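Local structure of Rho guanine nucleotide exchange factor 12 (Homo sapiens, 1TXD) at residues P4-L9 with K24-I29. The protein acts as a guanine nucleotide exchange factor for the GTPase RhoA and may act as a GTPase-activating protein for the G-protein alpha subunits GNA12 and GNA13. The protein carries 1 engineered substitution. Sequence-based numbering, arbitrary orientation.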
loop_
_atom_site.group_PDB
_atom_site.type_symbol
_atom_site.label_atom_id
_atom_site.label_comp_id
_atom_site.label_asym_id
_atom_site.label_seq_id
_atom_site.Cartn_x
_atom_site.Cartn_y
_atom_site.Cartn_z
ATOM N N PRO A 4 -3.010 -32.235 -8.033
ATOM C CA PRO A 4 -1.885 -31.382 -7.594
ATOM C C PRO A 4 -0.571 -31.393 -8.430
ATOM O O PRO A 4 -0.116 -30.302 -8.776
ATOM C CB PRO A 4 -1.607 -31.900 -6.170
ATOM C CG PRO A 4 -2.174 -33.328 -6.153
ATOM C CD PRO A 4 -2.852 -33.602 -7.504
ATOM N N ASN A 5 0.036 -32.555 -8.699
ATOM C CA ASN A 5 1.286 -32.641 -9.483
ATOM C C ASN A 5 0.964 -32.677 -10.966
ATOM O O ASN A 5 -0.117 -33.139 -11.351
ATOM C CB ASN A 5 2.079 -33.903 -9.109
ATOM C CG ASN A 5 3.550 -33.862 -9.545
ATOM O OD1 ASN A 5 3.866 -33.884 -10.731
ATOM N ND2 ASN A 5 4.452 -33.855 -8.568
ATOM N N TRP A 6 1.895 -32.198 -11.793
ATOM C CA TRP A 6 1.699 -32.178 -13.242
ATOM C C TRP A 6 1.851 -33.542 -13.930
ATOM O O TRP A 6 1.010 -33.922 -14.755
ATOM C CB TRP A 6 2.661 -31.209 -13.918
ATOM C CG TRP A 6 2.483 -31.314 -15.387
ATOM C CD1 TRP A 6 1.409 -30.874 -16.122
ATOM C CD2 TRP A 6 3.335 -31.988 -16.298
ATOM N NE1 TRP A 6 1.579 -31.187 -17.447
ATOM C CE2 TRP A 6 2.751 -31.886 -17.580
ATOM C CE3 TRP A 6 4.559 -32.644 -16.172
ATOM C CZ2 TRP A 6 3.351 -32.419 -18.716
ATOM C CZ3 TRP A 6 5.149 -33.172 -17.289
ATOM C CH2 TRP A 6 4.547 -33.057 -18.550
ATOM N N GLN A 7 2.949 -34.240 -13.624
ATOM C CA GLN A 7 3.292 -35.531 -14.258
ATOM C C GLN A 7 2.292 -36.638 -13.882
ATOM O O GLN A 7 2.177 -37.663 -14.581
ATOM C CB GLN A 7 4.726 -35.955 -13.883
ATOM C CG GLN A 7 5.797 -34.909 -14.229
ATOM C CD GLN A 7 7.101 -35.083 -13.479
ATOM O OE1 GLN A 7 7.110 -35.147 -12.244
ATOM N NE2 GLN A 7 8.214 -35.127 -14.217
ATOM N N GLN A 8 1.592 -36.408 -12.763
ATOM C CA GLN A 8 0.449 -37.214 -12.333
ATOM C C GLN A 8 -0.698 -37.189 -13.347
ATOM O O GLN A 8 -1.298 -38.229 -13.621
ATOM C CB GLN A 8 -0.060 -36.717 -10.971
ATOM C CG GLN A 8 -1.298 -37.447 -10.427
ATOM C CD GLN A 8 -1.076 -38.943 -10.204
ATOM O OE1 GLN A 8 -1.794 -39.766 -10.771
ATOM N NE2 GLN A 8 -0.084 -39.294 -9.386
ATOM N N LEU A 9 -1.016 -36.013 -13.877
ATOM C CA LEU A 9 -1.981 -35.922 -14.967
ATOM C C LEU A 9 -1.548 -36.838 -16.108
ATOM O O LEU A 9 -2.148 -37.898 -16.315
ATOM C CB LEU A 9 -2.133 -34.475 -15.486
ATOM C CG LEU A 9 -3.071 -33.508 -14.737
ATOM C CD1 LEU A 9 -2.890 -32.047 -15.207
ATOM C CD2 LEU A 9 -4.532 -33.946 -14.881
ATOM N N LYS A 24 10.130 -29.257 -18.094
ATOM C CA LYS A 24 10.319 -28.129 -17.182
ATOM C C LYS A 24 9.315 -27.032 -17.496
ATOM O O LYS A 24 8.728 -26.466 -16.576
ATOM C CB LYS A 24 11.736 -27.563 -17.272
ATOM C CG LYS A 24 12.731 -28.264 -16.376
ATOM C CD LYS A 24 14.049 -28.544 -17.084
ATOM C CE LYS A 24 14.834 -29.676 -16.419
ATOM N NZ LYS A 24 15.675 -30.380 -17.409
ATOM N N ARG A 25 9.120 -26.744 -18.784
ATOM C CA ARG A 25 8.101 -25.797 -19.241
ATOM C C ARG A 25 6.749 -26.171 -18.649
ATOM O O ARG A 25 6.016 -25.285 -18.178
ATOM C CB ARG A 25 8.007 -25.705 -20.792
ATOM C CG ARG A 25 7.270 -24.423 -21.334
ATOM C CD ARG A 25 7.133 -24.341 -22.856
ATOM N NE ARG A 25 6.123 -25.289 -23.292
ATOM C CZ ARG A 25 4.877 -25.013 -23.643
ATOM N NH1 ARG A 25 4.411 -23.764 -23.691
ATOM N NH2 ARG A 25 4.089 -26.029 -23.986
ATOM N N GLN A 26 6.421 -27.464 -18.630
ATOM C CA GLN A 26 5.086 -27.852 -18.209
ATOM C C GLN A 26 4.966 -27.634 -16.730
ATOM O O GLN A 26 3.917 -27.231 -16.248
ATOM C CB GLN A 26 4.773 -29.306 -18.498
ATOM C CG GLN A 26 4.719 -29.647 -19.992
ATOM C CD GLN A 26 3.540 -29.018 -20.671
ATOM O OE1 GLN A 26 2.438 -29.078 -20.147
ATOM N NE2 GLN A 26 3.775 -28.373 -21.805
ATOM N N GLU A 27 6.041 -27.938 -16.025
ATOM C CA GLU A 27 6.058 -27.838 -14.587
ATOM C C GLU A 27 5.848 -26.391 -14.145
ATOM O O GLU A 27 5.119 -26.154 -13.211
ATOM C CB GLU A 27 7.365 -28.393 -14.012
ATOM C CG GLU A 27 7.359 -29.912 -13.744
ATOM C CD GLU A 27 8.769 -30.481 -13.545
ATOM O OE1 GLU A 27 8.983 -31.719 -13.653
ATOM O OE2 GLU A 27 9.680 -29.673 -13.266
ATOM N N VAL A 28 6.494 -25.445 -14.812
ATOM C CA VAL A 28 6.362 -24.045 -14.480
ATOM C C VAL A 28 5.035 -23.425 -14.953
ATOM O O VAL A 28 4.529 -22.522 -14.291
ATOM C CB VAL A 28 7.562 -23.195 -14.939
ATOM C CG1 VAL A 28 8.830 -23.655 -14.263
ATOM C CG2 VAL A 28 7.708 -23.191 -16.444
ATOM N N ILE A 29 4.449 -23.899 -16.053
ATOM C CA ILE A 29 3.102 -23.468 -16.391
ATOM C C ILE A 29 2.149 -23.976 -15.310
ATOM O O ILE A 29 1.165 -23.324 -14.957
ATOM C CB ILE A 29 2.632 -23.988 -17.766
ATOM C CG1 ILE A 29 3.316 -23.229 -18.886
ATOM C CG2 ILE A 29 1.128 -23.789 -17.932
ATOM C CD1 ILE A 29 3.160 -23.892 -20.243
#
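Trp6 lays one face of its indole against the aliphatic part of Gln26, a CH-pi contact in which CB of Gln26 stands 3.5 Å from the centroid of the six-membered ring of Trp6, 17° off the ring normal. CG of Gln26 lies 3.3 Å from CZ2 of Trp6. The CB of Trp6 already points at helix 20-57, and chi1 sets the indole beside its own carbonyl carbon, with a face turned to Gln26. The Gln26 chain bends at chi2 (-69°), and its amide plane lies 43° from that of the indole. Its NE2 is hydrogen-bonded to OE2 of Glu22 and to the carbonyl oxygen of Ile98, while NE1 of Trp6 makes a weak hydrogen bond to Ser96 O. The N-terminal segment 4-9 folds back on helix 20-57, a long helix of the Dbl homology (DH) helical bundle, the exchange-factor domain; Ile23, Asn30 and Leu15 also touch the indole. Beside the aromatic contact, the extended Gln7 side chain brings NE2 to 3.5 Å from OE1 of Glu27, a loose polar approach with amide and carboxylate planes nearly perpendicular. Asn5 takes the N-cap position of the short, weakly held helical turn 6-9: its OD1 accepts a bent bond from Gln7 N at 3.1 Å, in the carbonyl plane.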